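Local coordinates for protein cysteine desulfurase (PDB 6WCI) that probably removes sulfur from L-cysteine and hands it to a sulfur carrier, leaving L-alanine, with pyridoxal 5'-phosphate as its cofactor, at residues D372-A377 against M415-K420; A330-E335 against C398-A403; L120-W125 against Q151-R156; L127-A132 against L263-P268. All blocks are in the same frame, centred on the assembly; numbering follows the deposited sequence.

Contact 1 (D372-A377 against M415-K420); sequences DLEGVA and MTALTK
Ala417 presents its single methyl to the end of the opposite helix, and everything tight in this contact gathers on it. Its CB lies 3.8 Å from Glu374 CB and 4.0 Å from Glu374 CG, while Val376 CG2 comes to 4.1 Å of Ala417 CB from the start of the strand. That branch of Val376 lies beside its own backbone N because CG1 takes the anti position (chi1 177°). Leu371 of helix 364-373 touches both Val376 and Ala417 and adds to the apolar patch. Between Glu374 and Val376 the chain turns at Gly375, which ends helix 364-373 in a Schellman motif: Gly375 N bonds Asp372 O at 2.7 Å, and the positive phi of 90° steers the backbone into strand 376-381 of the C-terminal domain's mixed sheet. The outer side is looser. Beyond CG the chain of the partly exposed Glu374 bends back at chi2, and its carboxylate makes a weak, long ion pair with Lys43. From helix 408-422 Lys420 also points this way, but its CB stays 4.7 Å from Glu374 OE1.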
loop_
_atom_site.group_PDB
_atom_site.type_symbol
_atom_site.label_atom_id
_atom_site.label_comp_id
_atom_site.label_asym_id
_atom_site.label_seq_id
_atom_site.Cartn_x
_atom_site.Cartn_y
_atom_site.Cartn_z
ATOM N N ASP B 372 -2.955 -25.858 17.071
ATOM C CA ASP B 372 -2.777 -25.957 15.624
ATOM C C ASP B 372 -2.680 -27.407 15.173
ATOM O O ASP B 372 -3.202 -27.769 14.112
ATOM C CB ASP B 372 -1.536 -25.189 15.184
ATOM C CG ASP B 372 -1.202 -25.429 13.724
ATOM O OD1 ASP B 372 -1.924 -24.898 12.848
ATOM O OD2 ASP B 372 -0.228 -26.166 13.460
ATOM N N LEU B 373 -2.019 -28.257 15.964
ATOM C CA LEU B 373 -1.940 -29.672 15.607
ATOM C C LEU B 373 -3.307 -30.336 15.610
ATOM O O LEU B 373 -3.473 -31.399 15.002
ATOM C CB LEU B 373 -0.992 -30.409 16.551
ATOM C CG LEU B 373 0.479 -29.999 16.447
ATOM C CD1 LEU B 373 1.331 -30.759 17.452
ATOM C CD2 LEU B 373 0.998 -30.204 15.027
ATOM N N GLU B 374 -4.288 -29.734 16.275
ATOM C CA GLU B 374 -5.674 -30.168 16.184
ATOM C C GLU B 374 -6.436 -29.445 15.076
ATOM O O GLU B 374 -7.643 -29.661 14.923
ATOM C CB GLU B 374 -6.370 -29.965 17.533
ATOM C CG GLU B 374 -5.656 -30.642 18.707
ATOM C CD GLU B 374 -5.690 -32.163 18.626
ATOM O OE1 GLU B 374 -6.796 -32.740 18.731
ATOM O OE2 GLU B 374 -4.616 -32.780 18.450
ATOM N N GLY B 375 -5.760 -28.610 14.290
ATOM C CA GLY B 375 -6.406 -27.838 13.251
ATOM C C GLY B 375 -6.914 -26.483 13.685
ATOM O O GLY B 375 -7.419 -25.731 12.841
ATOM N N VAL B 376 -6.792 -26.146 14.967
ATOM C CA VAL B 376 -7.309 -24.894 15.502
ATOM C C VAL B 376 -6.254 -23.814 15.333
ATOM O O VAL B 376 -5.114 -23.968 15.782
ATOM C CB VAL B 376 -7.702 -25.039 16.982
ATOM C CG1 VAL B 376 -8.154 -23.691 17.518
ATOM C CG2 VAL B 376 -8.793 -26.075 17.157
ATOM N N ALA B 377 -6.630 -22.716 14.696
ATOM C CA ALA B 377 -5.735 -21.581 14.517
ATOM C C ALA B 377 -6.114 -20.496 15.518
ATOM O O ALA B 377 -7.198 -19.912 15.437
ATOM C CB ALA B 377 -5.795 -21.057 13.085
ATOM N N MET B 415 -13.394 -26.559 22.152
ATOM C CA MET B 415 -13.275 -26.885 23.569
ATOM C C MET B 415 -12.772 -28.304 23.775
ATOM O O MET B 415 -12.053 -28.575 24.744
ATOM C CB MET B 415 -14.619 -26.686 24.255
ATOM C CG MET B 415 -15.198 -25.325 23.992
ATOM S SD MET B 415 -14.336 -24.054 24.940
ATOM C CE MET B 415 -14.969 -22.561 24.175
ATOM N N THR B 416 -13.135 -29.219 22.873
ATOM C CA THR B 416 -12.609 -30.578 22.942
ATOM C C THR B 416 -11.113 -30.597 22.661
ATOM O O THR B 416 -10.358 -31.329 23.312
ATOM C CB THR B 416 -13.369 -31.472 21.960
ATOM O OG1 THR B 416 -14.679 -31.743 22.483
ATOM C CG2 THR B 416 -12.628 -32.782 21.720
ATOM N N ALA B 417 -10.663 -29.784 21.703
ATOM C CA ALA B 417 -9.231 -29.686 21.443
ATOM C C ALA B 417 -8.506 -29.021 22.606
ATOM O O ALA B 417 -7.372 -29.393 22.932
ATOM C CB ALA B 417 -8.988 -28.918 20.144
ATOM N N LEU B 418 -9.134 -28.025 23.233
ATOM C CA LEU B 418 -8.523 -27.383 24.393
ATOM C C LEU B 418 -8.365 -28.379 25.538
ATOM O O LEU B 418 -7.304 -28.460 26.166
ATOM C CB LEU B 418 -9.363 -26.183 24.832
ATOM C CG LEU B 418 -8.819 -25.412 26.036
ATOM C CD1 LEU B 418 -7.394 -24.959 25.776
ATOM C CD2 LEU B 418 -9.716 -24.233 26.395
ATOM N N THR B 419 -9.414 -29.157 25.812
ATOM C CA THR B 419 -9.330 -30.173 26.859
ATOM C C THR B 419 -8.261 -31.208 26.524
ATOM O O THR B 419 -7.465 -31.590 27.387
ATOM C CB THR B 419 -10.692 -30.842 27.053
ATOM O OG1 THR B 419 -11.677 -29.852 27.379
ATOM C CG2 THR B 419 -10.631 -31.872 28.171
ATOM N N LYS B 420 -8.207 -31.645 25.263
ATOM C CA LYS B 420 -7.151 -32.558 24.835
ATOM C C LYS B 420 -5.774 -31.946 25.047
ATOM O O LYS B 420 -4.843 -32.625 25.497
ATOM C CB LYS B 420 -7.346 -32.932 23.363
#

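Contact 2 (A330-E335 against C398-A403)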
loop_
_atom_site.group_PDB
_atom_site.type_symbol
_atom_site.label_atom_id
_atom_site.label_comp_id
_atom_site.label_asym_id
_atom_site.label_seq_id
_atom_site.Cartn_x
_atom_site.Cartn_y
_atom_site.Cartn_z
ATOM N N ALA B 330 -21.078 -15.398 23.333
ATOM C CA ALA B 330 -21.720 -15.874 24.556
ATOM C C ALA B 330 -21.592 -17.384 24.699
ATOM O O ALA B 330 -21.305 -17.886 25.790
ATOM C CB ALA B 330 -23.186 -15.449 24.570
ATOM N N HIS B 331 -21.798 -18.128 23.609
ATOM C CA HIS B 331 -21.588 -19.573 23.658
ATOM C C HIS B 331 -20.131 -19.892 23.974
ATOM O O HIS B 331 -19.836 -20.698 24.864
ATOM C CB HIS B 331 -22.022 -20.214 22.334
ATOM C CG HIS B 331 -21.787 -21.696 22.257
ATOM N ND1 HIS B 331 -21.850 -22.397 21.070
ATOM C CD2 HIS B 331 -21.493 -22.608 23.213
ATOM C CE1 HIS B 331 -21.598 -23.673 21.299
ATOM N NE2 HIS B 331 -21.373 -23.826 22.591
ATOM N N PHE B 332 -19.202 -19.241 23.269
ATOM C CA PHE B 332 -17.786 -19.521 23.475
ATOM C C PHE B 332 -17.341 -19.133 24.878
ATOM O O PHE B 332 -16.492 -19.806 25.472
ATOM C CB PHE B 332 -16.952 -18.776 22.432
ATOM C CG PHE B 332 -15.473 -19.002 22.559
ATOM C CD1 PHE B 332 -14.705 -18.229 23.415
ATOM C CD2 PHE B 332 -14.846 -19.980 21.811
ATOM C CE1 PHE B 332 -13.341 -18.439 23.525
ATOM C CE2 PHE B 332 -13.483 -20.191 21.918
ATOM C CZ PHE B 332 -12.731 -19.424 22.768
ATOM N N THR B 333 -17.866 -18.025 25.407
ATOM C CA THR B 333 -17.442 -17.571 26.727
ATOM C C THR B 333 -18.042 -18.444 27.823
ATOM O O THR B 333 -17.360 -18.777 28.800
ATOM C CB THR B 333 -17.833 -16.104 26.944
ATOM O OG1 THR B 333 -17.157 -15.272 25.989
ATOM C CG2 THR B 333 -17.473 -15.648 28.364
ATOM N N GLU B 334 -19.317 -18.819 27.680
ATOM C CA GLU B 334 -19.960 -19.663 28.685
ATOM C C GLU B 334 -19.241 -20.999 28.805
ATOM O O GLU B 334 -18.957 -21.469 29.911
ATOM C CB GLU B 334 -21.435 -19.864 28.331
ATOM C CG GLU B 334 -22.253 -20.564 29.408
ATOM C CD GLU B 334 -23.712 -20.719 29.021
ATOM O OE1 GLU B 334 -24.028 -20.571 27.822
ATOM O OE2 GLU B 334 -24.544 -20.986 29.914
ATOM N N GLU B 335 -18.920 -21.617 27.672
ATOM C CA GLU B 335 -18.184 -22.875 27.710
ATOM C C GLU B 335 -16.730 -22.665 28.120
ATOM O O GLU B 335 -16.149 -23.522 28.793
ATOM C CB GLU B 335 -18.265 -23.575 26.351
ATOM C CG GLU B 335 -19.683 -23.740 25.810
ATOM C CD GLU B 335 -20.546 -24.639 26.680
ATOM O OE1 GLU B 335 -21.674 -24.236 27.036
ATOM O OE2 GLU B 335 -20.084 -25.749 27.010
ATOM N N CYS B 398 -3.404 -16.310 25.183
ATOM C CA CYS B 398 -3.921 -17.038 24.036
ATOM C C CYS B 398 -5.212 -16.364 23.601
ATOM O O CYS B 398 -6.070 -16.065 24.435
ATOM C CB CYS B 398 -4.159 -18.507 24.368
ATOM S SG CYS B 398 -4.387 -19.531 22.897
ATOM N N ARG B 399 -5.339 -16.092 22.306
ATOM C CA ARG B 399 -6.444 -15.278 21.824
ATOM C C ARG B 399 -7.216 -16.034 20.765
ATOM O O ARG B 399 -6.669 -16.367 19.708
ATOM C CB ARG B 399 -5.960 -13.942 21.271
ATOM C CG ARG B 399 -7.106 -13.019 20.906
ATOM C CD ARG B 399 -6.620 -11.796 20.130
ATOM N NE ARG B 399 -5.993 -12.175 18.866
ATOM C CZ ARG B 399 -5.437 -11.314 18.017
ATOM N NH1 ARG B 399 -5.441 -10.019 18.296
ATOM N NH2 ARG B 399 -4.885 -11.743 16.888
ATOM N N ALA B 400 -8.484 -16.295 21.051
ATOM C CA ALA B 400 -9.423 -16.796 20.063
ATOM C C ALA B 400 -10.321 -15.641 19.658
ATOM O O ALA B 400 -10.842 -14.927 20.519
ATOM C CB ALA B 400 -10.250 -17.955 20.618
ATOM N N SER B 401 -10.462 -15.423 18.355
ATOM C CA SER B 401 -11.255 -14.312 17.852
ATOM C C SER B 401 -12.181 -14.830 16.767
ATOM O O SER B 401 -11.724 -15.320 15.729
ATOM C CB SER B 401 -10.363 -13.174 17.340
ATOM O OG SER B 401 -9.189 -13.661 16.710
ATOM N N LEU B 402 -13.476 -14.711 17.011
ATOM C CA LEU B 402 -14.503 -15.341 16.203
ATOM C C LEU B 402 -15.045 -14.361 15.170
ATOM O O LEU B 402 -15.039 -13.143 15.379
ATOM C CB LEU B 402 -15.636 -15.835 17.100
ATOM C CG LEU B 402 -15.197 -16.746 18.255
ATOM C CD1 LEU B 402 -16.367 -17.092 19.190
ATOM C CD2 LEU B 402 -14.552 -18.007 17.712
ATOM N N ALA B 403 -15.501 -14.904 14.047
ATOM C CA ALA B 403 -16.182 -14.141 13.011
ATOM C C ALA B 403 -17.535 -14.779 12.738
ATOM O O ALA B 403 -17.810 -15.904 13.159
ATOM C CB ALA B 403 -15.352 -14.069 11.729
#
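Phe332 holds its ring trans to the backbone N (chi1 -180°), throwing it straight out from helix 318-336 toward the strand, while Leu402, with CG beside its own backbone N (chi1 -54°), extends CD1 back to meet the root of that ring. The two side chains pass each other at a slant. Leu402 CD1 lies 3.7 Å from Phe332 CB and 4.0 Å from Phe332 CG, thus at the inner end of the aromatic side chain. The outer end belongs to Ala400: its CB sits 3.6 Å from Phe332 CZ and 4.1 Å from Phe332 CE2. One ring therefore spans two residues of the strand, both buried, by apolar contact alone. Val355, Phe414 and Met415 touch Phe332 as well, the Phe414 ring inclined to it by about 55°. Strand alternation sorts the side chains: Ala400 and Leu402 turn to the helix, whereas Ser401 between them turns away. Next to Phe332 in sequence, His331 has both ring nitrogens bonded, NE2 to Glu412 OE1 and ND1 to His408 ND1, which fixes its rotation and ties helix 318-336 to helix 408-422. Backbone bonds from Ala400 to Val355 and from Arg399 to Arg379 hold the strand between its neighbours 354-359 and 376-381. Helices laid over a largely antiparallel sheet in this way are what is expected of the small C-terminal domain in fold-type I pyridoxal-phosphate enzymes, the class V aminotransferases among them.

Contact 3 (L120-W125 against Q151-R156); sequences LVAYSW and QLVAQR
Tyr123 and Arg156 join two helices, 114-126 and 148-157, that run nearly parallel, 24° apart with axes 9.9 Å from each other, in the large cofactor-binding domain of the fold-type I architecture. From CB, which does not itself aim at the other helix, the ring of Tyr123 carries the hydroxyl over toward Arg156, stacked on Phe269 of the same chain. Along the ring, CE2 comes within 3.5 Å of Arg156 NH1, lying in the guanidinium plane, and CZ within 3.4 Å of the same nitrogen. At the tip, OH accepts a nearly straight hydrogen bond from Arg156 NH1 (2.9 Å, 163°), also close to the plane of the donor group, although ring and guanidinium are turned 65° to each other. The hydroxyl is held more strongly still by the carbonyl O of Phe269 of the second subunit, while Arg156 NH2 bonds Pro268 O of that subunit. Tyrosine and arginine are thus gripped together at the dimer interface, the arginine reaching there on a chain extended from CG to NE. Deeper between the helices the contact is apolar: Val153 CG2 is 3.8 Å from Ala122 CB. Helix 114-126 widens into a pi-type turn at 122-125, and the same methyl of Val153 lies 3.5 Å from Ala122 O.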
loop_
_atom_site.group_PDB
_atom_site.type_symbol
_atom_site.label_atom_id
_atom_site.label_comp_id
_atom_site.label_asym_id
_atom_site.label_seq_id
_atom_site.Cartn_x
_atom_site.Cartn_y
_atom_site.Cartn_z
ATOM N N LEU B 120 -0.570 9.203 8.869
ATOM C CA LEU B 120 -0.928 10.422 8.151
ATOM C C LEU B 120 -1.400 11.502 9.119
ATOM O O LEU B 120 -1.021 12.672 8.992
ATOM C CB LEU B 120 -2.005 10.120 7.107
ATOM C CG LEU B 120 -2.681 11.281 6.371
ATOM C CD1 LEU B 120 -1.667 12.275 5.831
ATOM C CD2 LEU B 120 -3.536 10.757 5.216
ATOM N N VAL B 121 -2.237 11.129 10.091
ATOM C CA VAL B 121 -2.607 12.064 11.150
ATOM C C VAL B 121 -1.362 12.547 11.886
ATOM O O VAL B 121 -1.192 13.745 12.132
ATOM C CB VAL B 121 -3.617 11.418 12.119
ATOM C CG1 VAL B 121 -4.073 12.440 13.160
ATOM C CG2 VAL B 121 -4.810 10.842 11.351
ATOM N N ALA B 122 -0.477 11.615 12.264
ATOM C CA ALA B 122 0.700 11.985 13.045
ATOM C C ALA B 122 1.579 12.974 12.295
ATOM O O ALA B 122 2.037 13.969 12.866
ATOM C CB ALA B 122 1.505 10.736 13.404
ATOM N N TYR B 123 1.820 12.723 11.007
ATOM C CA TYR B 123 2.754 13.551 10.250
ATOM C C TYR B 123 2.133 14.855 9.768
ATOM O O TYR B 123 2.814 15.888 9.743
ATOM C CB TYR B 123 3.298 12.770 9.058
ATOM C CG TYR B 123 4.527 11.926 9.355
ATOM C CD1 TYR B 123 4.407 10.639 9.875
ATOM C CD2 TYR B 123 5.806 12.410 9.087
ATOM C CE1 TYR B 123 5.528 9.862 10.133
ATOM C CE2 TYR B 123 6.933 11.641 9.346
ATOM C CZ TYR B 123 6.790 10.366 9.862
ATOM O OH TYR B 123 7.917 9.603 10.112
ATOM N N SER B 124 0.865 14.841 9.357
ATOM C CA SER B 124 0.296 16.037 8.740
ATOM C C SER B 124 -0.619 16.844 9.657
ATOM O O SER B 124 -0.851 18.029 9.382
ATOM C CB SER B 124 -0.460 15.675 7.454
ATOM O OG SER B 124 0.457 15.366 6.415
ATOM N N TRP B 125 -1.135 16.257 10.739
ATOM C CA TRP B 125 -1.855 17.040 11.737
ATOM C C TRP B 125 -0.962 17.414 12.918
ATOM O O TRP B 125 -0.759 18.602 13.191
ATOM C CB TRP B 125 -3.099 16.302 12.255
ATOM C CG TRP B 125 -3.750 17.083 13.355
ATOM C CD1 TRP B 125 -3.518 16.972 14.701
ATOM C CD2 TRP B 125 -4.703 18.134 13.199
ATOM N NE1 TRP B 125 -4.275 17.888 15.389
ATOM C CE2 TRP B 125 -5.017 18.609 14.492
ATOM C CE3 TRP B 125 -5.330 18.715 12.093
ATOM C CZ2 TRP B 125 -5.931 19.633 14.707
ATOM C CZ3 TRP B 125 -6.236 19.739 12.309
ATOM C CH2 TRP B 125 -6.529 20.187 13.607
ATOM N N GLN B 151 4.644 8.454 19.477
ATOM C CA GLN B 151 5.990 8.483 20.036
ATOM C C GLN B 151 6.984 9.125 19.077
ATOM O O GLN B 151 7.937 9.782 19.514
ATOM C CB GLN B 151 6.429 7.067 20.395
ATOM C CG GLN B 151 5.699 6.528 21.626
ATOM C CD GLN B 151 6.095 5.117 21.960
ATOM O OE1 GLN B 151 6.220 4.272 21.071
ATOM N NE2 GLN B 151 6.291 4.843 23.246
ATOM N N LEU B 152 6.792 8.940 17.771
ATOM C CA LEU B 152 7.624 9.663 16.818
ATOM C C LEU B 152 7.343 11.166 16.879
ATOM O O LEU B 152 8.264 11.979 16.757
ATOM C CB LEU B 152 7.403 9.101 15.406
ATOM C CG LEU B 152 7.786 7.628 15.218
ATOM C CD1 LEU B 152 7.429 7.111 13.796
ATOM C CD2 LEU B 152 9.261 7.407 15.515
ATOM N N VAL B 153 6.078 11.552 17.069
ATOM C CA VAL B 153 5.724 12.970 17.150
ATOM C C VAL B 153 6.349 13.615 18.387
ATOM O O VAL B 153 6.911 14.720 18.322
ATOM C CB VAL B 153 4.190 13.130 17.150
ATOM C CG1 VAL B 153 3.789 14.526 17.655
ATOM C CG2 VAL B 153 3.602 12.837 15.771
ATOM N N ALA B 154 6.241 12.945 19.536
ATOM C CA ALA B 154 6.873 13.444 20.750
ATOM C C ALA B 154 8.383 13.560 20.571
ATOM O O ALA B 154 9.005 14.516 21.051
ATOM C CB ALA B 154 6.540 12.522 21.919
ATOM N N GLN B 155 8.982 12.600 19.859
ATOM C CA GLN B 155 10.427 12.602 19.641
ATOM C C GLN B 155 10.882 13.812 18.831
ATOM O O GLN B 155 12.035 14.245 18.962
ATOM C CB GLN B 155 10.847 11.317 18.924
ATOM C CG GLN B 155 12.345 11.170 18.705
ATOM C CD GLN B 155 13.070 10.848 19.985
ATOM O OE1 GLN B 155 13.105 9.697 20.412
ATOM N NE2 GLN B 155 13.647 11.866 20.616
ATOM N N ARG B 156 10.006 14.367 17.989
ATOM C CA ARG B 156 10.392 15.459 17.110
ATOM C C ARG B 156 9.754 16.795 17.457
ATOM O O ARG B 156 10.138 17.808 16.862
ATOM C CB ARG B 156 10.059 15.097 15.660
ATOM C CG ARG B 156 10.666 13.775 15.255
ATOM C CD ARG B 156 10.218 13.301 13.868
ATOM N NE ARG B 156 10.680 11.933 13.680
ATOM C CZ ARG B 156 10.247 11.095 12.745
ATOM N NH1 ARG B 156 9.326 11.468 11.864
ATOM N NH2 ARG B 156 10.743 9.870 12.700
#

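Contact 4 (L127-A132 against L263-P268); sequences LPRLKA and LDAMPP
Arg129 turns the edge of its guanidinium to Ala265, whose CB lies in the plane of the group, 3.5 Å from Arg129 NH2. The chain is extended from CG to NE, and the last torsion (chi4 -102°) then sets the flat group across the line of the chain. The guanidinium also makes a cation-pi interaction with Trp125, so it bridges an indole on one helix and a methyl at the end of another. Beside it two pyrrolidine rings meet corner to corner, Pro128 CG against Pro267 CG at 4.0 Å. All four touching residues are exposed, so this is a light surface seam held by van der Waals contact. Helix 260-265 stops here, Met266 being the first residue to leave helical geometry, and Lys292 NZ bonds the carbonyl oxygens of Leu263 and Met266. The segment after that helix is fastened to helix 114-126 by Pro267 O, bonded to Ser124 OG, and by Met266, packed on Ser124 and Trp125, while loop 127-132 leads from helix 114-126 to strand 135-139, with Leu127 and Leu130 resting on Val153 of helix 148-157.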
loop_
_atom_site.group_PDB
_atom_site.type_symbol
_atom_site.label_atom_id
_atom_site.label_comp_id
_atom_site.label_asym_id
_atom_site.label_seq_id
_atom_site.Cartn_x
_atom_site.Cartn_y
_atom_site.Cartn_z
ATOM N N LEU B 127 2.450 16.664 13.783
ATOM C CA LEU B 127 3.824 17.134 13.608
ATOM C C LEU B 127 3.917 18.631 13.340
ATOM O O LEU B 127 4.723 19.298 14.006
ATOM C CB LEU B 127 4.509 16.315 12.508
ATOM C CG LEU B 127 5.964 15.919 12.747
ATOM C CD1 LEU B 127 6.158 15.443 14.176
ATOM C CD2 LEU B 127 6.358 14.821 11.763
ATOM N N PRO B 128 3.124 19.231 12.442
ATOM C CA PRO B 128 3.221 20.686 12.260
ATOM C C PRO B 128 2.571 21.507 13.364
ATOM O O PRO B 128 2.755 22.732 13.370
ATOM C CB PRO B 128 2.504 20.924 10.913
ATOM C CG PRO B 128 2.410 19.551 10.255
ATOM C CD PRO B 128 2.247 18.630 11.420
ATOM N N ARG B 129 1.844 20.895 14.302
ATOM C CA ARG B 129 1.070 21.659 15.282
ATOM C C ARG B 129 1.570 21.551 16.714
ATOM O O ARG B 129 1.538 22.549 17.447
ATOM C CB ARG B 129 -0.405 21.237 15.232
ATOM C CG ARG B 129 -1.109 21.685 13.955
ATOM C CD ARG B 129 -2.483 21.043 13.801
ATOM N NE ARG B 129 -3.081 21.337 12.499
ATOM C CZ ARG B 129 -4.030 22.247 12.308
ATOM N NH1 ARG B 129 -4.500 22.947 13.337
ATOM N NH2 ARG B 129 -4.517 22.454 11.093
ATOM N N LEU B 130 2.015 20.381 17.164
ATOM C CA LEU B 130 2.296 20.225 18.587
ATOM C C LEU B 130 3.650 20.823 18.944
ATOM O O LEU B 130 4.575 20.862 18.131
ATOM C CB LEU B 130 2.266 18.753 18.993
ATOM C CG LEU B 130 0.960 18.010 18.719
ATOM C CD1 LEU B 130 1.018 16.644 19.367
ATOM C CD2 LEU B 130 -0.232 18.815 19.229
ATOM N N LYS B 131 3.765 21.284 20.181
ATOM C CA LYS B 131 5.017 21.843 20.657
ATOM C C LYS B 131 5.297 21.297 22.046
ATOM O O LYS B 131 4.450 20.652 22.670
ATOM C CB LYS B 131 4.987 23.380 20.656
ATOM N N ALA B 132 6.507 21.562 22.523
ATOM C CA ALA B 132 6.883 21.147 23.862
ATOM C C ALA B 132 5.901 21.715 24.883
ATOM O O ALA B 132 5.500 22.882 24.809
ATOM C CB ALA B 132 8.309 21.607 24.166
ATOM N N LEU B 263 -8.921 18.026 6.780
ATOM C CA LEU B 263 -8.297 17.639 5.521
ATOM C C LEU B 263 -7.869 18.865 4.724
ATOM O O LEU B 263 -6.837 18.845 4.042
ATOM C CB LEU B 263 -9.248 16.770 4.700
ATOM C CG LEU B 263 -9.563 15.362 5.212
ATOM C CD1 LEU B 263 -10.746 14.800 4.448
ATOM C CD2 LEU B 263 -8.351 14.451 5.071
ATOM N N ASP B 264 -8.639 19.949 4.803
ATOM C CA ASP B 264 -8.258 21.144 4.053
ATOM C C ASP B 264 -7.052 21.835 4.682
ATOM O O ASP B 264 -6.159 22.300 3.965
ATOM C CB ASP B 264 -9.445 22.102 3.941
ATOM C CG ASP B 264 -10.555 21.563 3.048
ATOM O OD1 ASP B 264 -10.291 20.639 2.249
ATOM O OD2 ASP B 264 -11.689 22.074 3.137
ATOM N N ALA B 265 -6.994 21.901 6.017
ATOM C CA ALA B 265 -5.912 22.616 6.685
ATOM C C ALA B 265 -4.603 21.830 6.708
ATOM O O ALA B 265 -3.532 22.440 6.769
ATOM C CB ALA B 265 -6.325 22.975 8.115
ATOM N N MET B 266 -4.662 20.498 6.678
ATOM C CA MET B 266 -3.460 19.683 6.811
ATOM C C MET B 266 -2.587 19.793 5.561
ATOM O O MET B 266 -3.098 19.726 4.437
ATOM C CB MET B 266 -3.828 18.217 7.023
ATOM C CG MET B 266 -4.310 17.873 8.441
ATOM S SD MET B 266 -5.189 16.288 8.505
ATOM C CE MET B 266 -3.978 15.138 7.885
ATOM N N PRO B 267 -1.270 19.900 5.719
ATOM C CA PRO B 267 -0.374 19.884 4.553
ATOM C C PRO B 267 -0.273 18.486 3.972
ATOM O O PRO B 267 -0.537 17.493 4.665
ATOM C CB PRO B 267 0.969 20.338 5.138
ATOM C CG PRO B 267 0.900 19.870 6.563
ATOM C CD PRO B 267 -0.528 20.093 6.976
ATOM N N PRO B 268 0.085 18.362 2.696
ATOM C CA PRO B 268 0.239 17.026 2.116
ATOM C C PRO B 268 1.300 16.232 2.856
ATOM O O PRO B 268 2.202 16.790 3.488
ATOM C CB PRO B 268 0.649 17.301 0.664
ATOM C CG PRO B 268 0.979 18.750 0.577
ATOM C CD PRO B 268 0.281 19.438 1.709
#

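Overall arrangement
The four contacts form two distant pairs. Along the chain, contacts 3 and 4 come first with their segments interleaved, then contacts 2 and 1, which interleave likewise. Contacts 3 and 4, with centres 9 Å apart, are directly joined: Ala122 O lies 2.9 Å from Leu127 N, and both draw on the end of helix 114-126 in the large domain with its seven-stranded sheet. Contacts 1 and 2, with centres 13 Å apart, meet through Met415 and Phe332 and share the mixed sheet of the small domain, where strands 376-381 and 397-401 are neighbours. Centres of different pairs are 36 to 49 Å apart, on opposite sides of the chain's centre. Contacts 1, 3 and 4 all touch the second subunit, so the dimer engages both domains.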